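Local coordinates for protein Rna-directed RNA polymerase (Infectious pancreatic necrosis virus, PDB 3ZED) that probably copies the viral RNA genome as an RNA-directed RNA polymerase, found both free and covalently attached to the genomic RNA, at residues 104-109 / 299-304; 138-143 / 624-629; 203-208 / 416-421; 591-596 / 603-608. All blocks are in the same frame, centred on the assembly; numbering follows the deposited sequence.

Contact 1 of 4, residues 104-109 / 299-304; sequences PKYYPF and CGLLFP
Tyr106 lays its ring across the side chain of Leu301, the backbone of Leu302 and the ring of Phe303, and apolar contact of this ring carries most of the meeting between 104-109 and 299-304. CG is anti to the backbone N (chi1 171°), on a CB that points toward the strand. Leu301 CB packs over one face, 4.1 Å from the ring centroid and 16° off the normal, a CH-pi contact displaced toward the rim. Beyond it, Leu301 CD2 touches the root of the side chain, 4.0 Å from Tyr106 CB. On the opposite face sits CD of Pro108, two residues on in the same segment, which leaves the ring sandwiched between a leucine and a proline.

A second apolar contact joins the two prolines: Pro108 CB lies 3.6 Å from Pro304 CD.

Polar atoms meet carbon rather than one another, and no hydrogen bond links the segments. Leu302 O comes to the ring edge, in its plane, 3.4 Å from Tyr106 CE2. Further out, Tyr106 OH is 3.3 Å from Phe303 CD2, approaching that second ring obliquely.

The loop therefore meets strand 299-310 through side chains, and residues 106-109 run in nearly the same direction as 301-304, 18° apart. The carbonyl of Leu302 instead accepts from Gln167 of helix 164-179. The side chain of Leu301 comes to about 4 Å from Gly248, part of a predicted GTP-binding site. Strand 456-459 pairs with Gly300 and Leu302, Ser323 of strand 320-323 with Leu301, and the loop covers this part of the mixed sheet.

Contact 2 of 4, residues 138-143 / 624-629; sequences NDFPTG and NPLLET
Phe140 and Gly143 are the ends of a type I beta turn that faces Pro625 and Leu626 in the first turn of helix 625-645. The backbones come close at the end of the beta turn, where Gly143 CA is 5.2 Å from Leu626 CA. Asn624 is the N-cap of that helix: its OD1 accepts from Leu627 N at 3.1 Å, a nearly straight bond (167°) whose donor stands above the amide plane.

Among the side chains Phe140 does most of the touching. Pro625 CB sits over the centre of its ring, 3.6 Å from the centroid, in a CH-pi contact, while Asn138 CB lies over the opposite face, nearer the rim. Leu626 CD1 meets the ring edge in plane, 3.9 Å from Phe140 CD2. At the far end of the ring, Thr629 OG1 lies 3.4 Å from Phe140 CZ. The other methyl, Leu626 CD2, packs against Gly143 O, 3.3 Å away.

No direct hydrogen bond crosses; one water does that work. It accepts from Leu626 N, donates to Asn624 OD1 and bonds Thr142 OG1 at 3.0 Å, so the capping oxygen is held by two donors.

The contact ties the turn between helices 125-137 and 143-156 to the start of a thumb-region helix. Leu626 also packs on Leu131, Phe134 and Leu135 of helix 125-137, and Asn624 ND2 bonds Thr146 of helix 143-156.

Contact 3 of 4, residues 203-208 / 416-421; sequences QTLPIN and QAMMYY. With K (potassium ion), chain L.
Tyr421 reaches from helix 412-426 to Leu205 and Ile207, and its ring can be followed outward atom by atom. From CB, directed toward 203-208, CG continues anti to the backbone N (chi1 180°). CD2 is the first ring atom to touch, 4.1 Å from Ile207 CD1. CE2 goes deeper: it is 3.4 Å from Leu205 O and 3.7 Å from that same Ile207 CD1. CZ then meets Ile207 CG1 at 3.8 Å, the two side chains approaching tip to tip. Finally OH touches Ile207 CG1 at 3.5 Å and donates to Leu205 O at 2.6 Å. The carbonyl oxygen lies near the ring plane, at its edge, but the hydroxyl stands 35° out of the carbonyl plane. This bond gives the buried hydroxyl an acceptor just past the end of helix 194-204. The Met418 and Leu205 side chains cross at about a right angle, with Met418 CE 4.2 Å from Leu205 CD2.

Two residues before Leu205, Gln203 OE1 binds a potassium ion together with a water, Thr698 OG1 and the carbonyls of Ser701, Pro702 and Lys704. Leu478 of helix 476-493 packs on both Leu205 and Met418, and Tyr421 also rests on Leu201, so three palm-region helices converge here.

Contact 4 of 4, residues 591-596 / 603-608; sequences KGLENK and GAEIAY
Lys591 turns its backbone carbonyl toward the phenol of Tyr608, the residue that reaches across from helix 604-621. The oxygen lies at the ring edge, near its plane, and Tyr608 OH is the donor. The modelled 2.3 Å between Tyr608 OH and Lys591 O is very short, and the geometry of this bond is doubtful. The lysine side chain itself leads away from the helix and touches Glu661. The hydroxyl has a second, weak bond with Arg612 NE.

Gly592 follows close by the same hydroxyl, its CA 3.3 Å from Tyr608 OH.

At Leu593 the chain rises over the aromatic ring, with Leu593 N 4.0 Å above one face and displaced toward the rim. The side chain passes the root of the tyrosine, the two sliding past each other in opposite directions, and Leu593 CG packs 3.8 Å from Tyr608 CB. CG lies beside the backbone N (chi1 -81°), and the branch beyond it extends to the helix. There Leu593 CD1 comes within 3.8 Å of Glu605 OE1 and 4.4 Å of Ala604 CB. The tyrosine thus has a carbonyl at its edge and leucine against its CB.

Past this point the segment leaves the helix. Glu594 bonds Tyr159 OH, and Asn595 is the N-cap of helix 596-600, its OD1 accepting from Leu598 N.

What results is a local loop-to-helix contact of the thumb region: the loop between helices 580-588 and 596-600 folds back onto the first turns of helix 604-621, a leucine contact and a tyrosine hydroxyl placed against a backbone carbonyl joining them.

From the N terminus, the chain first lays down 104-109, 138-143 and 203-208, each of which waits for a later partner. Contact 1 closes first, when strand 299-310 meets the early loop; contact 3 closes next, at helix 412-426. Contact 2 closes last, at helix 625-645. Contact 1 crosses both contacts 2 and 3, whereas contact 3 falls wholly within the span of contact 2. Contact 4 also lies within that span, as a short local closure in the thumb region. Contacts 1 and 3 hold palm-region parts on opposite sides of the chain's centre, their own centres about 32 Å apart; contact 2 joins palm and thumb regions.

Contact 1 of 4, residues 104-109 / 299-304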
loop_
_atom_site.group_PDB
_atom_site.type_symbol
_atom_site.label_atom_id
_atom_site.label_comp_id
_atom_site.label_asym_id
_atom_site.label_seq_id
_atom_site.Cartn_x
_atom_site.Cartn_y
_atom_site.Cartn_z
ATOM N N PRO B 104 -15.587 21.475 7.408
ATOM C CA PRO B 104 -14.202 21.152 7.789
ATOM C C PRO B 104 -13.175 21.879 6.907
ATOM O O PRO B 104 -13.453 22.227 5.745
ATOM C CB PRO B 104 -14.147 19.641 7.619
ATOM C CG PRO B 104 -15.146 19.350 6.537
ATOM C CD PRO B 104 -16.256 20.318 6.771
ATOM N N LYS B 105 -12.005 22.164 7.496
ATOM C CA LYS B 105 -10.917 22.891 6.849
ATOM C C LYS B 105 -9.601 22.201 7.149
ATOM O O LYS B 105 -9.303 21.918 8.317
ATOM C CB LYS B 105 -10.888 24.366 7.311
ATOM C CG LYS B 105 -12.048 25.202 6.778
ATOM C CD LYS B 105 -12.232 26.486 7.548
ATOM C CE LYS B 105 -13.529 27.155 7.190
ATOM N NZ LYS B 105 -13.657 28.468 7.865
ATOM N N TYR B 106 -8.821 21.903 6.095
ATOM C CA TYR B 106 -7.554 21.222 6.264
ATOM C C TYR B 106 -6.480 21.983 5.512
ATOM O O TYR B 106 -6.499 22.040 4.289
ATOM C CB TYR B 106 -7.648 19.746 5.827
ATOM C CG TYR B 106 -6.308 19.037 5.779
ATOM C CD1 TYR B 106 -5.547 18.867 6.931
ATOM C CD2 TYR B 106 -5.778 18.583 4.573
ATOM C CE1 TYR B 106 -4.294 18.259 6.889
ATOM C CE2 TYR B 106 -4.537 17.950 4.520
ATOM C CZ TYR B 106 -3.798 17.789 5.682
ATOM O OH TYR B 106 -2.562 17.180 5.654
ATOM N N TYR B 107 -5.555 22.591 6.262
ATOM C CA TYR B 107 -4.470 23.388 5.709
ATOM C C TYR B 107 -3.132 22.730 6.041
ATOM O O TYR B 107 -2.570 22.987 7.106
ATOM C CB TYR B 107 -4.553 24.839 6.226
ATOM C CG TYR B 107 -5.707 25.623 5.638
ATOM C CD1 TYR B 107 -6.970 25.592 6.225
ATOM C CD2 TYR B 107 -5.532 26.423 4.515
ATOM C CE1 TYR B 107 -8.037 26.321 5.691
ATOM C CE2 TYR B 107 -6.578 27.192 4.001
ATOM C CZ TYR B 107 -7.839 27.110 4.569
ATOM O OH TYR B 107 -8.877 27.837 4.025
ATOM N N PRO B 108 -2.648 21.818 5.172
ATOM C CA PRO B 108 -1.380 21.127 5.467
ATOM C C PRO B 108 -0.160 22.015 5.305
ATOM O O PRO B 108 -0.191 22.979 4.543
ATOM C CB PRO B 108 -1.345 20.001 4.432
ATOM C CG PRO B 108 -2.124 20.517 3.281
ATOM C CD PRO B 108 -3.217 21.371 3.880
ATOM N N PHE B 109 0.921 21.666 6.005
ATOM C CA PHE B 109 2.188 22.375 5.895
ATOM C C PHE B 109 2.956 21.821 4.720
ATOM O O PHE B 109 2.895 20.633 4.424
ATOM C CB PHE B 109 3.021 22.271 7.193
ATOM C CG PHE B 109 2.450 23.071 8.347
ATOM C CD1 PHE B 109 2.742 24.424 8.492
ATOM C CD2 PHE B 109 1.615 22.471 9.284
ATOM C CE1 PHE B 109 2.195 25.166 9.545
ATOM C CE2 PHE B 109 1.067 23.215 10.340
ATOM C CZ PHE B 109 1.360 24.557 10.461
ATOM N N CYS B 299 -14.553 11.014 2.708
ATOM C CA CYS B 299 -13.769 12.181 2.319
ATOM C C CYS B 299 -12.412 12.144 2.996
ATOM O O CYS B 299 -12.324 12.207 4.224
ATOM C CB CYS B 299 -14.531 13.467 2.639
ATOM S SG CYS B 299 -13.801 14.974 1.935
ATOM N N GLY B 300 -11.365 11.981 2.189
ATOM C CA GLY B 300 -10.001 11.890 2.694
ATOM C C GLY B 300 -9.291 13.222 2.751
ATOM O O GLY B 300 -9.488 14.067 1.875
ATOM N N LEU B 301 -8.468 13.436 3.785
ATOM C CA LEU B 301 -7.648 14.650 3.870
ATOM C C LEU B 301 -6.554 14.547 2.806
ATOM O O LEU B 301 -5.894 13.508 2.734
ATOM C CB LEU B 301 -7.016 14.838 5.268
ATOM C CG LEU B 301 -7.944 14.927 6.473
ATOM C CD1 LEU B 301 -7.126 15.106 7.745
ATOM C CD2 LEU B 301 -8.984 16.053 6.314
ATOM N N LEU B 302 -6.411 15.562 1.942
ATOM C CA LEU B 302 -5.388 15.473 0.898
ATOM C C LEU B 302 -4.020 15.871 1.462
ATOM O O LEU B 302 -3.621 17.035 1.424
ATOM C CB LEU B 302 -5.762 16.302 -0.329
ATOM C CG LEU B 302 -5.094 15.859 -1.620
ATOM C CD1 LEU B 302 -5.709 14.557 -2.138
ATOM C CD2 LEU B 302 -5.164 16.973 -2.668
ATOM N N PHE B 303 -3.324 14.874 2.012
ATOM C CA PHE B 303 -2.030 15.013 2.652
ATOM C C PHE B 303 -0.897 15.080 1.618
ATOM O O PHE B 303 -0.806 14.192 0.770
ATOM C CB PHE B 303 -1.832 13.819 3.611
ATOM C CG PHE B 303 -0.661 13.916 4.551
ATOM C CD1 PHE B 303 0.591 13.425 4.184
ATOM C CD2 PHE B 303 -0.823 14.419 5.838
ATOM C CE1 PHE B 303 1.682 13.508 5.060
ATOM C CE2 PHE B 303 0.261 14.490 6.717
ATOM C CZ PHE B 303 1.505 14.034 6.322
ATOM N N PRO B 304 -0.001 16.100 1.672
ATOM C CA PRO B 304 1.135 16.131 0.716
ATOM C C PRO B 304 2.203 15.118 1.128
ATOM O O PRO B 304 2.672 15.146 2.268
ATOM C CB PRO B 304 1.635 17.575 0.812
ATOM C CG PRO B 304 1.280 18.014 2.201
ATOM C CD PRO B 304 0.045 17.245 2.613
#

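Contact 2 of 4, residues 138-143 / 624-629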
loop_
_atom_site.group_PDB
_atom_site.type_symbol
_atom_site.label_atom_id
_atom_site.label_comp_id
_atom_site.label_asym_id
_atom_site.label_seq_id
_atom_site.Cartn_x
_atom_site.Cartn_y
_atom_site.Cartn_z
ATOM N N ASN B 138 41.820 8.795 -3.290
ATOM C CA ASN B 138 41.647 7.427 -3.768
ATOM C C ASN B 138 41.296 7.354 -5.248
ATOM O O ASN B 138 40.364 8.016 -5.686
ATOM C CB ASN B 138 40.543 6.732 -2.969
ATOM C CG ASN B 138 40.776 6.605 -1.488
ATOM O OD1 ASN B 138 41.334 5.627 -1.008
ATOM N ND2 ASN B 138 40.256 7.537 -0.717
ATOM N N ASP B 139 42.001 6.499 -6.007
ATOM C CA ASP B 139 41.695 6.289 -7.416
ATOM C C ASP B 139 40.716 5.101 -7.544
ATOM O O ASP B 139 41.075 4.005 -7.976
ATOM C CB ASP B 139 42.961 6.094 -8.292
ATOM C CG ASP B 139 42.695 5.929 -9.793
ATOM O OD1 ASP B 139 41.542 6.237 -10.250
ATOM O OD2 ASP B 139 43.619 5.468 -10.514
ATOM N N PHE B 140 39.488 5.346 -7.153
ATOM C CA PHE B 140 38.367 4.434 -7.328
ATOM C C PHE B 140 37.801 4.657 -8.737
ATOM O O PHE B 140 37.392 5.784 -9.019
ATOM C CB PHE B 140 37.273 4.683 -6.264
ATOM C CG PHE B 140 37.636 4.418 -4.819
ATOM C CD1 PHE B 140 38.286 3.241 -4.449
ATOM C CD2 PHE B 140 37.245 5.298 -3.815
ATOM C CE1 PHE B 140 38.552 2.961 -3.109
ATOM C CE2 PHE B 140 37.524 5.021 -2.472
ATOM C CZ PHE B 140 38.167 3.846 -2.129
ATOM N N PRO B 141 37.767 3.634 -9.633
ATOM C CA PRO B 141 37.246 3.866 -11.012
ATOM C C PRO B 141 35.811 4.446 -11.083
ATOM O O PRO B 141 35.535 5.234 -11.986
ATOM C CB PRO B 141 37.307 2.472 -11.667
ATOM C CG PRO B 141 38.378 1.729 -10.882
ATOM C CD PRO B 141 38.298 2.259 -9.470
ATOM N N THR B 142 34.924 4.098 -10.134
ATOM C CA THR B 142 33.539 4.610 -10.092
ATOM C C THR B 142 33.391 5.843 -9.173
ATOM O O THR B 142 32.299 6.428 -9.120
ATOM C CB THR B 142 32.556 3.507 -9.647
ATOM O OG1 THR B 142 32.947 3.023 -8.362
ATOM C CG2 THR B 142 32.459 2.359 -10.646
ATOM N N GLY B 143 34.470 6.207 -8.459
ATOM C CA GLY B 143 34.505 7.362 -7.568
ATOM C C GLY B 143 34.014 8.663 -8.200
ATOM O O GLY B 143 33.104 9.303 -7.655
ATOM N N ASN B 624 29.761 0.446 -2.929
ATOM C CA ASN B 624 30.189 1.643 -3.666
ATOM C C ASN B 624 31.452 2.140 -2.941
ATOM O O ASN B 624 31.323 2.619 -1.809
ATOM C CB ASN B 624 29.082 2.688 -3.721
ATOM C CG ASN B 624 29.434 3.890 -4.549
ATOM O OD1 ASN B 624 30.426 4.586 -4.322
ATOM N ND2 ASN B 624 28.591 4.198 -5.500
ATOM N N PRO B 625 32.679 1.997 -3.513
ATOM C CA PRO B 625 33.875 2.284 -2.723
ATOM C C PRO B 625 33.988 3.718 -2.233
ATOM O O PRO B 625 34.358 3.907 -1.077
ATOM C CB PRO B 625 35.044 1.863 -3.628
ATOM C CG PRO B 625 34.463 1.826 -5.009
ATOM C CD PRO B 625 33.037 1.390 -4.813
ATOM N N LEU B 626 33.654 4.705 -3.052
ATOM C CA LEU B 626 33.716 6.079 -2.567
ATOM C C LEU B 626 32.670 6.327 -1.479
ATOM O O LEU B 626 32.987 6.895 -0.434
ATOM C CB LEU B 626 33.552 7.096 -3.703
ATOM C CG LEU B 626 33.967 8.544 -3.358
ATOM C CD1 LEU B 626 35.476 8.671 -3.207
ATOM C CD2 LEU B 626 33.408 9.540 -4.380
ATOM N N LEU B 627 31.443 5.896 -1.716
ATOM C CA LEU B 627 30.349 6.094 -0.777
ATOM C C LEU B 627 30.622 5.386 0.554
ATOM O O LEU B 627 30.400 5.990 1.602
ATOM C CB LEU B 627 28.994 5.635 -1.383
ATOM C CG LEU B 627 27.736 5.808 -0.517
ATOM C CD1 LEU B 627 27.527 7.276 -0.113
ATOM C CD2 LEU B 627 26.505 5.275 -1.243
ATOM N N GLU B 628 31.112 4.130 0.494
ATOM C CA GLU B 628 31.426 3.319 1.654
ATOM C C GLU B 628 32.605 3.932 2.444
ATOM O O GLU B 628 32.527 3.971 3.659
ATOM C CB GLU B 628 31.717 1.854 1.228
ATOM C CG GLU B 628 32.333 0.955 2.294
ATOM C CD GLU B 628 31.622 0.842 3.631
ATOM O OE1 GLU B 628 30.386 1.021 3.684
ATOM O OE2 GLU B 628 32.300 0.491 4.618
ATOM N N THR B 629 33.659 4.436 1.771
ATOM C CA THR B 629 34.795 5.052 2.465
ATOM C C THR B 629 34.326 6.301 3.236
ATOM O O THR B 629 34.635 6.411 4.429
ATOM C CB THR B 629 35.940 5.384 1.490
ATOM O OG1 THR B 629 36.144 4.273 0.607
ATOM C CG2 THR B 629 37.240 5.706 2.210
HETATM O O HOH W 1 32.731 4.811 -5.993
#

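Contact 3 of 4, residues 203-208 / 416-421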
loop_
_atom_site.group_PDB
_atom_site.type_symbol
_atom_site.label_atom_id
_atom_site.label_comp_id
_atom_site.label_asym_id
_atom_site.label_seq_id
_atom_site.Cartn_x
_atom_site.Cartn_y
_atom_site.Cartn_z
ATOM N N GLN B 203 -4.425 -17.431 -8.692
ATOM C CA GLN B 203 -3.077 -17.629 -9.204
ATOM C C GLN B 203 -2.133 -16.446 -8.888
ATOM O O GLN B 203 -1.011 -16.692 -8.430
ATOM C CB GLN B 203 -3.094 -17.876 -10.732
ATOM C CG GLN B 203 -3.989 -19.034 -11.208
ATOM C CD GLN B 203 -3.755 -20.320 -10.441
ATOM O OE1 GLN B 203 -2.607 -20.714 -10.162
ATOM N NE2 GLN B 203 -4.847 -20.995 -10.072
ATOM N N THR B 204 -2.555 -15.182 -9.182
ATOM C CA THR B 204 -1.719 -13.971 -9.023
ATOM C C THR B 204 -1.712 -13.450 -7.588
ATOM O O THR B 204 -0.770 -12.755 -7.203
ATOM C CB THR B 204 -2.179 -12.880 -9.981
ATOM O OG1 THR B 204 -3.465 -12.420 -9.546
ATOM C CG2 THR B 204 -2.260 -13.372 -11.431
ATOM N N LEU B 205 -2.752 -13.754 -6.809
ATOM C CA LEU B 205 -2.811 -13.364 -5.395
ATOM C C LEU B 205 -3.389 -14.519 -4.565
ATOM O O LEU B 205 -4.519 -14.418 -4.079
ATOM C CB LEU B 205 -3.584 -12.049 -5.163
ATOM C CG LEU B 205 -3.420 -11.413 -3.774
ATOM C CD1 LEU B 205 -2.156 -10.582 -3.674
ATOM C CD2 LEU B 205 -4.588 -10.560 -3.454
ATOM N N PRO B 206 -2.643 -15.644 -4.394
ATOM C CA PRO B 206 -3.177 -16.757 -3.582
ATOM C C PRO B 206 -3.371 -16.333 -2.129
ATOM O O PRO B 206 -2.508 -15.647 -1.551
ATOM C CB PRO B 206 -2.096 -17.833 -3.704
ATOM C CG PRO B 206 -0.839 -17.098 -4.060
ATOM C CD PRO B 206 -1.300 -15.963 -4.923
ATOM N N ILE B 207 -4.539 -16.662 -1.569
ATOM C CA ILE B 207 -4.849 -16.307 -0.187
ATOM C C ILE B 207 -5.292 -17.530 0.605
ATOM O O ILE B 207 -5.810 -18.496 0.041
ATOM C CB ILE B 207 -5.912 -15.166 -0.070
ATOM C CG1 ILE B 207 -7.284 -15.558 -0.713
ATOM C CG2 ILE B 207 -5.359 -13.823 -0.567
ATOM C CD1 ILE B 207 -8.508 -14.681 -0.374
ATOM N N ASN B 208 -5.115 -17.460 1.923
ATOM C CA ASN B 208 -5.638 -18.454 2.850
ATOM C C ASN B 208 -6.825 -17.841 3.553
ATOM O O ASN B 208 -7.066 -16.637 3.414
ATOM C CB ASN B 208 -4.573 -18.886 3.859
ATOM C CG ASN B 208 -3.572 -19.825 3.289
ATOM O OD1 ASN B 208 -3.920 -20.902 2.792
ATOM N ND2 ASN B 208 -2.307 -19.446 3.371
ATOM N N GLN B 416 -14.721 -3.692 -5.777
ATOM C CA GLN B 416 -15.841 -4.592 -5.553
ATOM C C GLN B 416 -15.449 -6.039 -5.921
ATOM O O GLN B 416 -15.805 -6.960 -5.189
ATOM C CB GLN B 416 -17.051 -4.129 -6.358
ATOM C CG GLN B 416 -18.332 -4.862 -5.981
ATOM C CD GLN B 416 -19.494 -4.280 -6.710
ATOM O OE1 GLN B 416 -19.513 -4.228 -7.943
ATOM N NE2 GLN B 416 -20.479 -3.825 -5.964
ATOM N N ALA B 417 -14.715 -6.227 -7.043
ATOM C CA ALA B 417 -14.219 -7.543 -7.489
ATOM C C ALA B 417 -13.192 -8.101 -6.477
ATOM O O ALA B 417 -13.194 -9.304 -6.203
ATOM C CB ALA B 417 -13.605 -7.440 -8.879
ATOM N N MET B 418 -12.362 -7.224 -5.883
ATOM C CA MET B 418 -11.403 -7.638 -4.840
ATOM C C MET B 418 -12.194 -8.092 -3.587
ATOM O O MET B 418 -11.848 -9.114 -2.988
ATOM C CB MET B 418 -10.415 -6.510 -4.506
ATOM C CG MET B 418 -9.451 -6.844 -3.340
ATOM S SD MET B 418 -8.555 -8.422 -3.503
ATOM C CE MET B 418 -7.608 -8.132 -5.040
ATOM N N MET B 419 -13.258 -7.345 -3.219
ATOM C CA MET B 419 -14.143 -7.681 -2.085
ATOM C C MET B 419 -14.809 -9.039 -2.315
ATOM O O MET B 419 -14.916 -9.838 -1.379
ATOM C CB MET B 419 -15.215 -6.584 -1.860
ATOM C CG MET B 419 -14.679 -5.374 -1.124
ATOM S SD MET B 419 -14.131 -5.765 0.555
ATOM C CE MET B 419 -14.235 -4.138 1.314
ATOM N N TYR B 420 -15.222 -9.309 -3.577
ATOM C CA TYR B 420 -15.804 -10.593 -3.964
ATOM C C TYR B 420 -14.785 -11.721 -3.694
ATOM O O TYR B 420 -15.129 -12.724 -3.083
ATOM C CB TYR B 420 -16.225 -10.559 -5.446
ATOM C CG TYR B 420 -16.724 -11.890 -5.961
ATOM C CD1 TYR B 420 -18.064 -12.252 -5.833
ATOM C CD2 TYR B 420 -15.856 -12.794 -6.572
ATOM C CE1 TYR B 420 -18.522 -13.492 -6.270
ATOM C CE2 TYR B 420 -16.303 -14.039 -7.009
ATOM C CZ TYR B 420 -17.641 -14.379 -6.866
ATOM O OH TYR B 420 -18.096 -15.598 -7.308
ATOM N N TYR B 421 -13.531 -11.539 -4.155
ATOM C CA TYR B 421 -12.450 -12.511 -3.991
ATOM C C TYR B 421 -12.147 -12.782 -2.509
ATOM O O TYR B 421 -12.041 -13.944 -2.118
ATOM C CB TYR B 421 -11.188 -12.033 -4.724
ATOM C CG TYR B 421 -10.023 -12.988 -4.596
ATOM C CD1 TYR B 421 -10.070 -14.256 -5.166
ATOM C CD2 TYR B 421 -8.873 -12.622 -3.909
ATOM C CE1 TYR B 421 -9.010 -15.148 -5.035
ATOM C CE2 TYR B 421 -7.799 -13.500 -3.779
ATOM C CZ TYR B 421 -7.878 -14.768 -4.333
ATOM O OH TYR B 421 -6.817 -15.624 -4.230
HETATM K K K L . -1.850 -23.215 -9.317
HETATM O O HOH W 2 0.661 -23.383 -8.206
#

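Contact 4 of 4, residues 591-596 / 603-608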
loop_
_atom_site.group_PDB
_atom_site.type_symbol
_atom_site.label_atom_id
_atom_site.label_comp_id
_atom_site.label_asym_id
_atom_site.label_seq_id
_atom_site.Cartn_x
_atom_site.Cartn_y
_atom_site.Cartn_z
ATOM N N LYS B 591 16.139 11.221 5.044
ATOM C CA LYS B 591 14.943 11.537 5.833
ATOM C C LYS B 591 15.439 11.634 7.264
ATOM O O LYS B 591 16.289 10.818 7.667
ATOM C CB LYS B 591 13.839 10.464 5.709
ATOM C CG LYS B 591 13.233 10.302 4.335
ATOM C CD LYS B 591 12.085 9.315 4.358
ATOM C CE LYS B 591 11.543 9.070 2.964
ATOM N NZ LYS B 591 10.237 8.355 2.977
ATOM N N GLY B 592 14.958 12.620 8.009
ATOM C CA GLY B 592 15.320 12.759 9.413
ATOM C C GLY B 592 14.393 11.936 10.288
ATOM O O GLY B 592 13.634 11.099 9.784
ATOM N N LEU B 593 14.431 12.181 11.608
ATOM C CA LEU B 593 13.493 11.544 12.540
ATOM C C LEU B 593 12.129 12.203 12.363
ATOM O O LEU B 593 11.976 13.372 12.730
ATOM C CB LEU B 593 13.968 11.688 14.007
ATOM C CG LEU B 593 15.014 10.727 14.531
ATOM C CD1 LEU B 593 15.399 11.104 15.933
ATOM C CD2 LEU B 593 14.502 9.295 14.521
ATOM N N GLU B 594 11.166 11.499 11.747
ATOM C CA GLU B 594 9.823 12.055 11.528
ATOM C C GLU B 594 8.835 11.423 12.533
ATOM O O GLU B 594 7.832 10.796 12.169
ATOM C CB GLU B 594 9.382 11.888 10.070
ATOM C CG GLU B 594 10.119 12.831 9.126
ATOM C CD GLU B 594 9.983 12.555 7.638
ATOM O OE1 GLU B 594 8.985 11.915 7.232
ATOM O OE2 GLU B 594 10.871 13.004 6.876
ATOM N N ASN B 595 9.179 11.586 13.821
ATOM C CA ASN B 595 8.460 11.118 15.005
ATOM C C ASN B 595 8.841 12.037 16.155
ATOM O O ASN B 595 9.973 11.972 16.641
ATOM C CB ASN B 595 8.796 9.647 15.320
ATOM C CG ASN B 595 7.930 9.059 16.407
ATOM O OD1 ASN B 595 8.303 9.050 17.586
ATOM N ND2 ASN B 595 6.736 8.591 16.039
ATOM N N LYS B 596 7.914 12.937 16.540
ATOM C CA LYS B 596 8.100 13.945 17.588
ATOM C C LYS B 596 8.509 13.324 18.930
ATOM O O LYS B 596 9.441 13.826 19.563
ATOM C CB LYS B 596 6.823 14.782 17.763
ATOM N N GLY B 603 19.631 11.683 23.426
ATOM C CA GLY B 603 20.571 10.832 22.701
ATOM C C GLY B 603 20.037 10.248 21.406
ATOM O O GLY B 603 20.801 9.644 20.652
ATOM N N ALA B 604 18.721 10.420 21.137
ATOM C CA ALA B 604 18.034 9.896 19.956
ATOM C C ALA B 604 18.520 10.543 18.663
ATOM O O ALA B 604 18.716 9.835 17.679
ATOM C CB ALA B 604 16.535 10.086 20.093
ATOM N N GLU B 605 18.738 11.865 18.671
ATOM C CA GLU B 605 19.154 12.627 17.497
ATOM C C GLU B 605 20.577 12.282 17.086
ATOM O O GLU B 605 20.864 12.218 15.888
ATOM C CB GLU B 605 19.002 14.140 17.743
ATOM C CG GLU B 605 19.201 15.025 16.513
ATOM C CD GLU B 605 18.426 14.677 15.252
ATOM O OE1 GLU B 605 17.198 14.430 15.341
ATOM O OE2 GLU B 605 19.049 14.683 14.165
ATOM N N ILE B 606 21.461 12.030 18.063
ATOM C CA ILE B 606 22.847 11.667 17.759
ATOM C C ILE B 606 22.916 10.164 17.378
ATOM O O ILE B 606 23.798 9.767 16.610
ATOM C CB ILE B 606 23.837 12.085 18.890
ATOM C CG1 ILE B 606 25.332 11.879 18.497
ATOM C CG2 ILE B 606 23.489 11.463 20.240
ATOM C CD1 ILE B 606 25.794 12.511 17.086
ATOM N N ALA B 607 21.956 9.356 17.873
ATOM C CA ALA B 607 21.842 7.942 17.520
ATOM C C ALA B 607 21.369 7.824 16.065
ATOM O O ALA B 607 21.913 7.010 15.312
ATOM C CB ALA B 607 20.878 7.230 18.462
ATOM N N TYR B 608 20.386 8.684 15.663
ATOM C CA TYR B 608 19.836 8.747 14.304
ATOM C C TYR B 608 20.965 9.026 13.300
ATOM O O TYR B 608 20.961 8.449 12.218
ATOM C CB TYR B 608 18.707 9.815 14.186
ATOM C CG TYR B 608 18.508 10.299 12.763
ATOM C CD1 TYR B 608 17.731 9.574 11.863
ATOM C CD2 TYR B 608 19.199 11.409 12.282
ATOM C CE1 TYR B 608 17.628 9.955 10.529
ATOM C CE2 TYR B 608 19.127 11.784 10.945
ATOM C CZ TYR B 608 18.334 11.061 10.073
ATOM O OH TYR B 608 18.257 11.446 8.757
#